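PDB 5KO5: purine nucleoside phosphorylase from Schistosoma mansoni, which catalyses the reversible phosphorolysis of purine nucleosides to the free base and ribose 1-phosphate, and is here bound to cytosine. Local coordinates for residues I44-I50 with N69-V75; H137-P141 with V193-N197. One frame throughout, in Å; residues are numbered along the deposited sequence.

Contact 1 of 2, residues I44-I50 with N69-V75; sequences IEERKVI and NLVLGSV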
loop_
_atom_site.group_PDB
_atom_site.type_symbol
_atom_site.label_atom_id
_atom_site.label_comp_id
_atom_site.label_asym_id
_atom_site.label_seq_id
_atom_site.Cartn_x
_atom_site.Cartn_y
_atom_site.Cartn_z
ATOM N N ILE A 44 -12.177 2.518 -35.961
ATOM C CA ILE A 44 -13.572 2.198 -35.685
ATOM C C ILE A 44 -14.460 2.775 -36.783
ATOM O O ILE A 44 -14.298 3.930 -37.200
ATOM C CB ILE A 44 -13.945 2.746 -34.298
ATOM C CG1 ILE A 44 -13.142 2.030 -33.213
ATOM C CG2 ILE A 44 -15.417 2.583 -34.038
ATOM C CD1 ILE A 44 -13.266 2.669 -31.853
ATOM N N GLU A 45 -15.402 1.967 -37.266
ATOM C CA GLU A 45 -16.274 2.373 -38.360
ATOM C C GLU A 45 -17.523 3.071 -37.835
ATOM O O GLU A 45 -17.978 2.815 -36.717
ATOM C CB GLU A 45 -16.693 1.167 -39.200
ATOM C CG GLU A 45 -15.536 0.328 -39.707
ATOM C CD GLU A 45 -15.995 -0.773 -40.641
ATOM O OE1 GLU A 45 -16.447 -0.451 -41.760
ATOM O OE2 GLU A 45 -15.919 -1.957 -40.250
ATOM N N GLU A 46 -18.079 3.955 -38.672
ATOM C CA GLU A 46 -19.268 4.740 -38.331
ATOM C C GLU A 46 -19.128 5.360 -36.946
ATOM O O GLU A 46 -20.053 5.349 -36.133
ATOM C CB GLU A 46 -20.543 3.907 -38.440
ATOM C CG GLU A 46 -20.774 3.295 -39.805
ATOM C CD GLU A 46 -21.733 2.126 -39.743
ATOM O OE1 GLU A 46 -22.693 2.095 -40.540
ATOM O OE2 GLU A 46 -21.525 1.242 -38.885
ATOM N N ARG A 47 -17.949 5.902 -36.677
ATOM C CA ARG A 47 -17.596 6.159 -35.297
ATOM C C ARG A 47 -18.150 7.490 -34.806
ATOM O O ARG A 47 -18.406 8.423 -35.572
ATOM C CB ARG A 47 -16.087 6.093 -35.096
ATOM C CG ARG A 47 -15.321 7.208 -35.745
ATOM C CD ARG A 47 -13.867 7.079 -35.373
ATOM N NE ARG A 47 -13.166 8.351 -35.464
ATOM C CZ ARG A 47 -12.035 8.612 -34.821
ATOM N NH1 ARG A 47 -11.453 9.795 -34.952
ATOM N NH2 ARG A 47 -11.493 7.687 -34.038
ATOM N N LYS A 48 -18.334 7.555 -33.495
ATOM C CA LYS A 48 -18.794 8.749 -32.804
ATOM C C LYS A 48 -17.803 9.025 -31.687
ATOM O O LYS A 48 -17.594 8.172 -30.818
ATOM C CB LYS A 48 -20.194 8.527 -32.228
ATOM C CG LYS A 48 -20.730 9.710 -31.457
ATOM C CD LYS A 48 -20.832 10.932 -32.351
ATOM C CE LYS A 48 -21.043 12.186 -31.528
ATOM N NZ LYS A 48 -21.165 13.408 -32.371
ATOM N N VAL A 49 -17.184 10.199 -31.721
ATOM C CA VAL A 49 -16.168 10.597 -30.753
ATOM C C VAL A 49 -16.821 11.528 -29.740
ATOM O O VAL A 49 -17.360 12.578 -30.108
ATOM C CB VAL A 49 -14.985 11.287 -31.448
ATOM C CG1 VAL A 49 -13.913 11.642 -30.435
ATOM C CG2 VAL A 49 -14.421 10.398 -32.548
ATOM N N ILE A 50 -16.768 11.152 -28.465
ATOM C CA ILE A 50 -17.394 11.939 -27.406
ATOM C C ILE A 50 -16.333 12.358 -26.394
ATOM O O ILE A 50 -15.872 11.518 -25.608
ATOM C CB ILE A 50 -18.508 11.138 -26.716
ATOM C CG1 ILE A 50 -19.488 10.569 -27.746
ATOM C CG2 ILE A 50 -19.233 12.006 -25.705
ATOM C CD1 ILE A 50 -20.600 9.741 -27.128
ATOM N N ASN A 69 -11.325 10.875 -24.883
ATOM C CA ASN A 69 -12.552 10.695 -25.645
ATOM C C ASN A 69 -13.073 9.282 -25.449
ATOM O O ASN A 69 -12.291 8.336 -25.320
ATOM C CB ASN A 69 -12.306 10.836 -27.151
ATOM C CG ASN A 69 -11.885 12.226 -27.558
ATOM O OD1 ASN A 69 -12.457 13.224 -27.110
ATOM N ND2 ASN A 69 -10.890 12.303 -28.429
ATOM N N LEU A 70 -14.394 9.152 -25.421
ATOM C CA LEU A 70 -15.056 7.871 -25.617
ATOM C C LEU A 70 -15.400 7.755 -27.096
ATOM O O LEU A 70 -15.983 8.679 -27.671
ATOM C CB LEU A 70 -16.340 7.833 -24.794
ATOM C CG LEU A 70 -16.743 6.522 -24.131
ATOM C CD1 LEU A 70 -15.662 6.052 -23.161
ATOM C CD2 LEU A 70 -18.070 6.707 -23.408
ATOM N N VAL A 71 -15.030 6.639 -27.715
ATOM C CA VAL A 71 -15.257 6.423 -29.141
ATOM C C VAL A 71 -16.141 5.194 -29.306
ATOM O O VAL A 71 -15.798 4.107 -28.823
ATOM C CB VAL A 71 -13.934 6.265 -29.908
ATOM C CG1 VAL A 71 -14.194 6.150 -31.406
ATOM C CG2 VAL A 71 -12.998 7.432 -29.602
ATOM N N LEU A 72 -17.279 5.365 -29.975
ATOM C CA LEU A 72 -18.216 4.279 -30.211
ATOM C C LEU A 72 -18.373 4.047 -31.704
ATOM O O LEU A 72 -18.334 4.989 -32.503
ATOM C CB LEU A 72 -19.597 4.582 -29.613
ATOM C CG LEU A 72 -19.630 4.687 -28.086
ATOM C CD1 LEU A 72 -19.518 6.134 -27.637
ATOM C CD2 LEU A 72 -20.883 4.035 -27.534
ATOM N N GLY A 73 -18.569 2.785 -32.071
ATOM C CA GLY A 73 -18.774 2.443 -33.472
ATOM C C GLY A 73 -18.693 0.948 -33.672
ATOM O O GLY A 73 -18.952 0.172 -32.751
ATOM N N SER A 74 -18.318 0.553 -34.885
ATOM C CA SER A 74 -18.293 -0.853 -35.266
ATOM C C SER A 74 -16.874 -1.284 -35.599
ATOM O O SER A 74 -16.159 -0.579 -36.320
ATOM C CB SER A 74 -19.208 -1.115 -36.468
ATOM O OG SER A 74 -20.572 -0.961 -36.113
ATOM N N VAL A 75 -16.476 -2.438 -35.073
ATOM C CA VAL A 75 -15.238 -3.108 -35.451
ATOM C C VAL A 75 -15.567 -4.566 -35.719
ATOM O O VAL A 75 -16.150 -5.239 -34.862
ATOM C CB VAL A 75 -14.167 -3.014 -34.349
ATOM C CG1 VAL A 75 -12.979 -3.910 -34.698
ATOM C CG2 VAL A 75 -13.728 -1.576 -34.153
#
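The flat Arg47 guanidinium slants past Val71, its NH2 4.1 Å from CG1, while CG2 of Val49, its neighbour but one on the same strand, lies over one of its faces; NH2 also makes a weak hydrogen bond to the carbonyl of Ile41. The amide of Asn69 is brushed by Val49 CG1, 3.6 Å from Asn69 CG, and its ND2 is held by Gln84. The backbones pair antiparallel on both sides of a bulge: Lys48 exchanges two N-H...O bonds with Leu72 and Ile50 two with Leu70 on one side, and Glu45 does the same with Ser74 on the other, its N 2.8 Å from Ser74 O. The register slips by one residue between Glu45 and Lys48, where the chain turns a corner at Glu46. Ile44 meets the neighbouring strand with two branches. CG2, anti to the backbone N, presses on Gly73 CA at a tight 3.4 Å, and CD1, at the end of an extended arm (chi2 170°), lies 3.6 Å from Val71 CG1. Gly73 has no side chain to obstruct this approach. Beyond the corner, Ile50 CD1 meets Leu72 CD1 at 3.8 Å, on the face shared with Leu70; helix 9-23 covers this face through Tyr18, Ile19 and Ser23. The whole is an antiparallel strand pair with a beta bulge, in which strand 47-51 flanks strand 69-75 within the mixed sheet of the phosphorylase fold.

Contact 2 of 2, residues H137-P141 with V193-N197; sequences HINFP and VYAFN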
loop_
_atom_site.group_PDB
_atom_site.type_symbol
_atom_site.label_atom_id
_atom_site.label_comp_id
_atom_site.label_asym_id
_atom_site.label_seq_id
_atom_site.Cartn_x
_atom_site.Cartn_y
_atom_site.Cartn_z
ATOM N N HIS A 137 -3.428 -12.091 -11.090
ATOM C CA HIS A 137 -2.667 -10.904 -10.718
ATOM C C HIS A 137 -2.258 -10.907 -9.252
ATOM O O HIS A 137 -2.822 -11.628 -8.423
ATOM C CB HIS A 137 -3.388 -9.598 -11.081
ATOM C CG HIS A 137 -4.644 -9.327 -10.304
ATOM N ND1 HIS A 137 -5.828 -8.992 -10.925
ATOM C CD2 HIS A 137 -4.891 -9.274 -8.969
ATOM C CE1 HIS A 137 -6.757 -8.766 -10.014
ATOM N NE2 HIS A 137 -6.214 -8.925 -8.816
ATOM N N ILE A 138 -1.266 -10.067 -8.949
ATOM C CA ILE A 138 -0.910 -9.719 -7.576
ATOM C C ILE A 138 -1.096 -8.217 -7.445
ATOM O O ILE A 138 -0.380 -7.430 -8.076
ATOM C CB ILE A 138 0.510 -10.146 -7.203
ATOM C CG1 ILE A 138 0.614 -11.673 -7.318
ATOM C CG2 ILE A 138 0.832 -9.681 -5.777
ATOM C CD1 ILE A 138 1.964 -12.239 -6.990
ATOM N N ASN A 139 -2.085 -7.820 -6.663
ATOM C CA ASN A 139 -2.557 -6.434 -6.595
ATOM C C ASN A 139 -1.944 -5.802 -5.354
ATOM O O ASN A 139 -2.560 -5.780 -4.292
ATOM C CB ASN A 139 -4.076 -6.506 -6.491
ATOM C CG ASN A 139 -4.761 -5.162 -6.426
ATOM O OD1 ASN A 139 -4.156 -4.098 -6.579
ATOM N ND2 ASN A 139 -6.079 -5.210 -6.194
ATOM N N PHE A 140 -0.725 -5.273 -5.487
ATOM C CA PHE A 140 -0.095 -4.651 -4.327
ATOM C C PHE A 140 -0.914 -3.498 -3.769
ATOM O O PHE A 140 -1.064 -3.431 -2.534
ATOM C CB PHE A 140 1.359 -4.278 -4.635
ATOM C CG PHE A 140 2.262 -5.478 -4.757
ATOM C CD1 PHE A 140 2.717 -6.136 -3.619
ATOM C CD2 PHE A 140 2.618 -5.975 -6.001
ATOM C CE1 PHE A 140 3.537 -7.251 -3.728
ATOM C CE2 PHE A 140 3.432 -7.084 -6.113
ATOM C CZ PHE A 140 3.898 -7.717 -4.975
ATOM N N PRO A 141 -1.477 -2.592 -4.575
ATOM C CA PRO A 141 -2.371 -1.578 -3.994
ATOM C C PRO A 141 -3.532 -2.194 -3.231
ATOM O O PRO A 141 -3.876 -1.713 -2.141
ATOM C CB PRO A 141 -2.818 -0.762 -5.223
ATOM C CG PRO A 141 -1.622 -0.893 -6.181
ATOM C CD PRO A 141 -1.262 -2.359 -6.023
ATOM N N VAL A 193 1.155 -14.167 -14.750
ATOM C CA VAL A 193 0.583 -13.421 -13.634
ATOM C C VAL A 193 1.124 -11.997 -13.665
ATOM O O VAL A 193 2.340 -11.788 -13.779
ATOM C CB VAL A 193 0.947 -14.095 -12.299
ATOM C CG1 VAL A 193 0.514 -13.225 -11.107
ATOM C CG2 VAL A 193 0.328 -15.480 -12.218
ATOM N N TYR A 194 0.226 -11.021 -13.539
ATOM C CA TYR A 194 0.559 -9.599 -13.618
ATOM C C TYR A 194 0.656 -8.996 -12.218
ATOM O O TYR A 194 -0.305 -9.044 -11.442
ATOM C CB TYR A 194 -0.534 -8.887 -14.418
ATOM C CG TYR A 194 -0.379 -7.398 -14.652
ATOM C CD1 TYR A 194 -0.823 -6.478 -13.707
ATOM C CD2 TYR A 194 0.124 -6.917 -15.861
ATOM C CE1 TYR A 194 -0.721 -5.118 -13.939
ATOM C CE2 TYR A 194 0.230 -5.552 -16.106
ATOM C CZ TYR A 194 -0.194 -4.664 -15.138
ATOM O OH TYR A 194 -0.110 -3.319 -15.373
ATOM N N ALA A 195 1.803 -8.406 -11.898
ATOM C CA ALA A 195 1.931 -7.654 -10.654
ATOM C C ALA A 195 1.592 -6.200 -10.929
ATOM O O ALA A 195 2.160 -5.597 -11.840
ATOM C CB ALA A 195 3.361 -7.723 -10.126
ATOM N N PHE A 196 0.697 -5.630 -10.113
ATOM C CA PHE A 196 0.324 -4.222 -10.225
ATOM C C PHE A 196 1.219 -3.415 -9.291
ATOM O O PHE A 196 1.113 -3.529 -8.065
ATOM C CB PHE A 196 -1.155 -4.067 -9.876
ATOM C CG PHE A 196 -1.686 -2.646 -9.924
ATOM C CD1 PHE A 196 -1.075 -1.641 -10.681
ATOM C CD2 PHE A 196 -2.829 -2.324 -9.189
ATOM C CE1 PHE A 196 -1.597 -0.344 -10.691
ATOM C CE2 PHE A 196 -3.356 -1.023 -9.202
ATOM C CZ PHE A 196 -2.740 -0.032 -9.970
ATOM N N ASN A 197 2.146 -2.652 -9.891
ATOM C CA ASN A 197 2.933 -1.615 -9.220
ATOM C C ASN A 197 2.220 -0.291 -9.421
ATOM O O ASN A 197 2.056 0.160 -10.555
ATOM C CB ASN A 197 4.309 -1.541 -9.886
ATOM C CG ASN A 197 5.093 -0.301 -9.496
ATOM O OD1 ASN A 197 4.920 0.232 -8.398
ATOM N ND2 ASN A 197 5.983 0.154 -10.389
#
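Two backbone hydrogen bonds join Ile138 to the strand beside it: its N donates to Tyr194 O, and its O accepts from Phe196 N at 2.9 Å in a nearly straight bond (173°). The strands run parallel, and Tyr194 O also receives the CA-H of His137, with CA 3.1 Å away. His137 ND1 bonds Tyr168 OH, and Tyr194 OH accepts the backbone N-H of Ser222. Asn139 swings its amide anti to the backbone N (chi1 -179°), alongside Phe196, with OD1 3.4 Å from CD2 at the ring edge; the two planes are 28° apart. The same OD1 takes the N-H of Gly142, so Asn139 is the N-cap of helix 140-143. In the first turn, Pro141 lays CG over one face of the Phe196 ring in a CH-pi contact, 3.8 Å from its centroid and displaced toward the rim, while its CD is 3.3 Å from Phe196 O. That carbonyl oxygen also sits in the plane of the Phe140 ring, at its edge, 3.5 Å from CD2. On the other face of the sheet, Phe140 CE2 meets Ala195 CB at 4.1 Å. Ser204 and Glu207 of a second subunit bond the backbone of His137 and Asn139, and Leu143 of a third subunit packs on Phe140 and Pro141. The arrangement is a parallel strand pair, one strand of which runs straight into an N-capped helix, at the subunit interfaces of the trimeric phosphorylase and beside the cytosine pocket.

Contact 1 closes before contact 2 opens along the chain, and both belong to the same mixed sheet, on opposite sides of the chain's centre. Their centres are 31 Å apart and their nearest atoms about 19 Å, so they do not touch. From strand 69-75 the sheet passes through strands 78-84, 29-32, 112-121 and 236-246 to reach strand 131-139, which pairs with 189-196. Contact 1 is confined to one subunit, with helix 9-23 against it, whereas contact 2 meets both other subunits and lies near the bound cytosine. The single sheet thus connects two segments that no other subunit touches to a region where trimer and ligand pocket come together.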